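Local coordinates for membrane lipoprotein family protein (Aeropyrum pernix, PDB 4PEV) that probably serves as the solute-binding component of an ABC transporter, holding adenosine in the cleft between its two lobes, at residues G350-P353 / E354-P358. Numbering follows the deposited sequence.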
ATOM      1  N   GLY C 350       4.675 -22.091  -4.691  1.00 40.39           N
ATOM      2  CA  GLY C 350       4.922 -22.368  -6.098  1.00 41.80           C
ATOM      3  C   GLY C 350       4.589 -21.237  -7.069  1.00 42.54           C
ATOM      4  O   GLY C 350       4.459 -21.478  -8.269  1.00 42.93           O
ATOM      5  N   GLN C 351       4.456 -20.005  -6.588  1.00 43.11           N
ATOM      6  CA  GLN C 351       4.283 -18.877  -7.512  1.00 44.46           C
ATOM      7  C   GLN C 351       5.508 -17.924  -7.578  1.00 41.88           C
ATOM      8  O   GLN C 351       5.403 -16.790  -8.034  1.00 38.32           O
ATOM      9  CB  GLN C 351       2.960 -18.147  -7.240  1.00 46.53           C
ATOM     10  CG  GLN C 351       2.877 -17.409  -5.924  1.00 48.84           C
ATOM     11  CD  GLN C 351       1.548 -16.681  -5.749  1.00 50.38           C
ATOM     12  OE1 GLN C 351       0.979 -16.141  -6.705  1.00 50.89           O
ATOM     13  NE2 GLN C 351       1.061 -16.641  -4.520  1.00 48.74           N
ATOM     14  N   LEU C 352       6.670 -18.424  -7.159  1.00 40.30           N
ATOM     15  CA  LEU C 352       7.929 -17.737  -7.353  1.00 40.13           C
ATOM     16  C   LEU C 352       8.476 -18.128  -8.721  1.00 43.16           C
ATOM     17  O   LEU C 352       8.415 -19.298  -9.084  1.00 41.99           O
ATOM     18  CB  LEU C 352       8.917 -18.169  -6.281  1.00 39.54           C
ATOM     19  CG  LEU C 352      10.292 -17.486  -6.289  1.00 38.33           C
ATOM     20  CD1 LEU C 352      10.233 -16.036  -5.812  1.00 36.21           C
ATOM     21  CD2 LEU C 352      11.231 -18.285  -5.409  1.00 37.97           C
ATOM     22  N   PRO C 353       9.030 -17.167  -9.484  1.00 47.03           N
ATOM     23  CA  PRO C 353       9.492 -17.520 -10.830  1.00 49.91           C
ATOM     24  C   PRO C 353      10.588 -18.582 -10.885  1.00 52.22           C
ATOM     25  O   PRO C 353      11.310 -18.810  -9.903  1.00 54.32           O
ATOM     26  CB  PRO C 353      10.012 -16.190 -11.390  1.00 49.11           C
ATOM     27  CG  PRO C 353       9.246 -15.153 -10.643  1.00 49.18           C
ATOM     28  CD  PRO C 353       9.104 -15.713  -9.256  1.00 49.00           C
ATOM     29  N   GLU C 354      10.700 -19.209 -12.051  1.00 53.53           N
ATOM     30  CA  GLU C 354      11.646 -20.289 -12.276  1.00 54.51           C
ATOM     31  C   GLU C 354      13.073 -19.847 -11.976  1.00 51.68           C
ATOM     32  O   GLU C 354      13.411 -18.673 -12.110  1.00 50.44           O
ATOM     33  CB  GLU C 354      11.538 -20.768 -13.724  1.00 59.18           C
ATOM     34  CG  GLU C 354      12.109 -22.156 -13.981  1.00 64.18           C
ATOM     35  CD  GLU C 354      11.824 -22.646 -15.398  1.00 68.32           C
ATOM     36  OE1 GLU C 354      12.788 -23.000 -16.116  1.00 67.76           O
ATOM     37  OE2 GLU C 354      10.634 -22.656 -15.801  1.00 66.65           O
ATOM     38  N   GLY C 355      13.892 -20.800 -11.543  1.00 51.79           N
ATOM     39  CA  GLY C 355      15.340 -20.614 -11.383  1.00 51.29           C
ATOM     40  C   GLY C 355      15.702 -19.503 -10.432  1.00 50.98           C
ATOM     41  O   GLY C 355      16.541 -18.654 -10.738  1.00 57.28           O
ATOM     42  N   LEU C 356      15.063 -19.523  -9.271  1.00 49.38           N
ATOM     43  CA  LEU C 356      15.101 -18.411  -8.335  1.00 45.17           C
ATOM     44  C   LEU C 356      14.747 -18.963  -6.966  1.00 41.99           C
ATOM     45  O   LEU C 356      13.764 -19.677  -6.852  1.00 41.51           O
ATOM     46  CB  LEU C 356      14.062 -17.372  -8.759  1.00 44.65           C
ATOM     47  CG  LEU C 356      14.328 -15.902  -8.448  1.00 45.14           C
ATOM     48  CD1 LEU C 356      15.607 -15.428  -9.119  1.00 45.60           C
ATOM     49  CD2 LEU C 356      13.140 -15.060  -8.903  1.00 44.51           C
ATOM     50  N   THR C 357      15.565 -18.675  -5.953  1.00 39.57           N
ATOM     51  CA  THR C 357      15.269 -19.012  -4.550  1.00 37.54           C
ATOM     52  C   THR C 357      15.059 -17.731  -3.725  1.00 35.72           C
ATOM     53  O   THR C 357      15.376 -16.634  -4.188  1.00 33.09           O
ATOM     54  CB  THR C 357      16.421 -19.828  -3.902  1.00 38.61           C
ATOM     55  OG1 THR C 357      17.691 -19.209  -4.182  1.00 37.35           O
ATOM     56  CG2 THR C 357      16.412 -21.277  -4.404  1.00 39.12           C
ATOM     57  N   PRO C 358      14.528 -17.859  -2.495  1.00 35.81           N
ATOM     58  CA  PRO C 358      14.470 -16.721  -1.571  1.00 36.42           C
ATOM     59  C   PRO C 358      15.818 -16.066  -1.343  1.00 38.56           C
ATOM     60  O   PRO C 358      15.900 -14.842  -1.327  1.00 36.35           O
ATOM     61  CB  PRO C 358      13.978 -17.341  -0.264  1.00 36.48           C
ATOM     62  CG  PRO C 358      13.231 -18.551  -0.668  1.00 36.14           C
ATOM     63  CD  PRO C 358      13.802 -19.030  -1.975  1.00 36.17           C
TER
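Leu352 and Pro353 fold back on Leu356 across a short turn that joins helix 336-348 to helix 358-372. The first of these helices ends in a Schellman motif at Gly350, whose positive phi turns the chain away from the helix axis. Leu352 then reaches over the turn: its CG stands anti to the backbone N (chi1 -177°), which puts CD2 beside the Leu356 carbonyl and CD1 near the Leu356 side chain. Leu352 CD2 lies against the peptide oxygen of Leu356, 3.2 Å from O, and also approaches the CD atom of Pro358 at 4.4 Å. The other branch, Leu352 CD1, meets the CD2 methyl of Leu356 at 4.4 Å, a loose apolar contact. Ala346 of the preceding helix and Trp287 also touch the Leu352 side chain.

At Pro353 the ring lies obliquely across the Leu356 side chain, with Pro353 CD 4.1 Å and Pro353 CB 4.2 Å from Leu356 CD2, so one methyl bears on two ring carbons. Pro353 O comes within 3.3 Å of Leu356 CB. Between these residues the chain bends through Glu354, whose CB points away and whose chain is extended beyond CG, and Gly355, which has positive phi. Beyond the turn, Thr357 is the N-cap of helix 358-372, its OG1 hydrogen-bonded to Lys360 N.

No hydrogen bond links 350-353 to 354-358. Between the two segments the side-chain contact is apolar, and with the outside packing of Leu352 and of Leu356, which touches Pro290, it probably helps hold this surface connection, remote from the adenosine site, in its compact path, while hydrogen bonding marks the two flanking helix ends.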